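Local coordinates for periplasmic branched-chain amino acid-binding protein (Burkholderia mallei, PDB 3I09) that probably binds branched-chain amino acids or similar small molecules in the periplasm, as a type I binding protein serving an ABC transporter, at residues S252-R257 / D316-K320. Residues are numbered along the deposited sequence; the frame is centred on the assembly and turned at random.
Sequences SWYWNR and DFYAK. With EDO (1,2-ethanediol), chain M.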
# COMPACT_ATOMS: atom_id res chain seq x y z
N SER A 252 -4.52 -5.44 3.73
CA SER A 252 -5.80 -5.37 3.05
C SER A 252 -6.26 -6.67 2.43
O SER A 252 -7.40 -6.76 1.99
CB SER A 252 -5.76 -4.29 1.95
OG SER A 252 -4.91 -4.68 0.88
N TRP A 253 -5.36 -7.65 2.31
CA TRP A 253 -5.67 -8.89 1.56
C TRP A 253 -4.60 -9.91 1.87
O TRP A 253 -3.45 -9.55 2.13
CB TRP A 253 -5.67 -8.59 0.08
CG TRP A 253 -6.11 -9.70 -0.82
CD1 TRP A 253 -7.38 -9.94 -1.23
CD2 TRP A 253 -5.28 -10.67 -1.46
NE1 TRP A 253 -7.41 -11.02 -2.08
CE2 TRP A 253 -6.12 -11.48 -2.25
CE3 TRP A 253 -3.91 -10.94 -1.44
CZ2 TRP A 253 -5.63 -12.56 -3.00
CZ3 TRP A 253 -3.42 -11.97 -2.25
CH2 TRP A 253 -4.27 -12.78 -2.98
N TYR A 254 -5.01 -11.18 1.90
CA TYR A 254 -4.05 -12.27 2.08
C TYR A 254 -4.55 -13.47 1.29
O TYR A 254 -5.79 -13.74 1.21
CB TYR A 254 -3.76 -12.60 3.57
CG TYR A 254 -4.97 -13.03 4.39
CD1 TYR A 254 -5.96 -12.12 4.74
CD2 TYR A 254 -5.11 -14.34 4.82
CE1 TYR A 254 -7.06 -12.51 5.50
CE2 TYR A 254 -6.20 -14.73 5.57
CZ TYR A 254 -7.16 -13.82 5.91
OH TYR A 254 -8.26 -14.22 6.64
N TRP A 255 -3.59 -14.14 0.68
CA TRP A 255 -3.89 -15.18 -0.31
C TRP A 255 -4.76 -16.29 0.25
O TRP A 255 -5.58 -16.86 -0.47
CB TRP A 255 -2.57 -15.74 -0.89
CG TRP A 255 -1.77 -16.55 0.07
CD1 TRP A 255 -0.79 -16.12 0.94
CD2 TRP A 255 -1.91 -17.94 0.26
NE1 TRP A 255 -0.31 -17.19 1.66
CE2 TRP A 255 -0.99 -18.32 1.28
CE3 TRP A 255 -2.74 -18.91 -0.31
CZ2 TRP A 255 -0.87 -19.64 1.72
CZ3 TRP A 255 -2.64 -20.23 0.16
CH2 TRP A 255 -1.70 -20.58 1.14
N ASN A 256 -4.60 -16.60 1.53
CA ASN A 256 -5.29 -17.75 2.13
C ASN A 256 -6.57 -17.37 2.87
O ASN A 256 -7.10 -18.16 3.63
CB ASN A 256 -4.36 -18.49 3.09
CG ASN A 256 -4.79 -19.95 3.30
OD1 ASN A 256 -5.45 -20.54 2.44
ND2 ASN A 256 -4.40 -20.55 4.46
N ARG A 257 -7.07 -16.15 2.67
CA ARG A 257 -8.28 -15.67 3.35
C ARG A 257 -9.49 -16.53 3.07
O ARG A 257 -10.20 -16.91 4.01
CB ARG A 257 -8.62 -14.22 2.96
CG ARG A 257 -9.87 -13.64 3.65
CD ARG A 257 -10.18 -12.16 3.25
NE ARG A 257 -10.52 -12.09 1.83
CZ ARG A 257 -10.43 -11.00 1.04
NH1 ARG A 257 -10.05 -9.82 1.52
NH2 ARG A 257 -10.76 -11.10 -0.24
N ASP A 316 -15.02 -8.08 -5.90
CA ASP A 316 -14.23 -9.09 -6.57
C ASP A 316 -13.41 -9.89 -5.52
O ASP A 316 -13.64 -9.75 -4.31
CB ASP A 316 -13.40 -8.46 -7.69
CG ASP A 316 -12.36 -7.45 -7.19
OD1 ASP A 316 -12.01 -7.46 -6.00
OD2 ASP A 316 -11.84 -6.67 -8.03
N PHE A 317 -12.49 -10.74 -6.00
CA PHE A 317 -11.68 -11.57 -5.12
C PHE A 317 -10.80 -10.74 -4.15
O PHE A 317 -10.35 -11.26 -3.13
CB PHE A 317 -10.75 -12.47 -5.97
CG PHE A 317 -9.57 -11.73 -6.48
CD1 PHE A 317 -9.64 -10.97 -7.62
CD2 PHE A 317 -8.40 -11.72 -5.75
CE1 PHE A 317 -8.56 -10.21 -8.03
CE2 PHE A 317 -7.30 -10.97 -6.19
CZ PHE A 317 -7.41 -10.23 -7.33
N TYR A 318 -10.54 -9.48 -4.52
CA TYR A 318 -9.72 -8.57 -3.72
C TYR A 318 -10.52 -7.90 -2.59
O TYR A 318 -10.13 -7.96 -1.44
CB TYR A 318 -9.02 -7.52 -4.61
CG TYR A 318 -8.29 -6.50 -3.78
CD1 TYR A 318 -7.12 -6.86 -3.09
CD2 TYR A 318 -8.77 -5.20 -3.65
CE1 TYR A 318 -6.46 -5.94 -2.25
CE2 TYR A 318 -8.13 -4.26 -2.79
CZ TYR A 318 -6.98 -4.65 -2.09
OH TYR A 318 -6.38 -3.72 -1.26
N ALA A 319 -11.68 -7.32 -2.92
CA ALA A 319 -12.43 -6.53 -1.96
C ALA A 319 -13.86 -6.35 -2.37
O ALA A 319 -14.20 -6.42 -3.55
CB ALA A 319 -11.78 -5.14 -1.74
N LYS A 320 -14.68 -6.08 -1.37
CA LYS A 320 -15.98 -5.45 -1.57
C LYS A 320 -15.84 -4.02 -1.08
O LYS A 320 -15.35 -3.79 0.02
CB LYS A 320 -17.08 -6.15 -0.80
CG LYS A 320 -17.22 -7.63 -1.15
C1 EDO M . -15.38 -12.64 -3.85
O1 EDO M . -14.25 -12.81 -2.99
C2 EDO M . -15.03 -12.89 -5.30
O2 EDO M . -15.77 -14.02 -5.78
O HOH W 1 -9.44 -6.26 0.48
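W253 and Y318 bury the most surface here, and their rings meet obliquely: the planes differ by 31°, W253 CD1 and Y318 CD1 come within 3.6 Å, and W253 CB lies as close to Y318 CE1. F317 completes the aromatic cluster almost perpendicular to the indole, at 88°, with W253 CZ2 lying at the edge of its ring, 3.9 Å from F317 CE2. With CG anti to the backbone N, the W253 indole presents its N-H to the other loop. W253 NE1 donates to F317 O at 3.1 Å; the oxygen lies in the indole plane, whereas the donor stands 35° above the carbonyl plane. In this type I periplasmic binding protein the contact joins the loop leading from strand 248-251 into helix 259-272 to the turn between strands 314-315 and 320-323. D316 OD1 accepts from Y318 N, an Asx turn, and A319 N, 3.1 Å from D316 OD1, extends it to an Asx motif. Beside the indole N-H, the chain of R257 bends at chi3 and brings its guanidinium edge to Y318 O, which receives weak bonds from NH1 and NH2. A water donates to Y318 O, its oxygen 2.7 Å away, and also to S252 O. At the other end of the tyrosine, Y318 OH and S252 OG share a 2.8 Å hydrogen bond, while A282 of helix 278-297 packs against Y318.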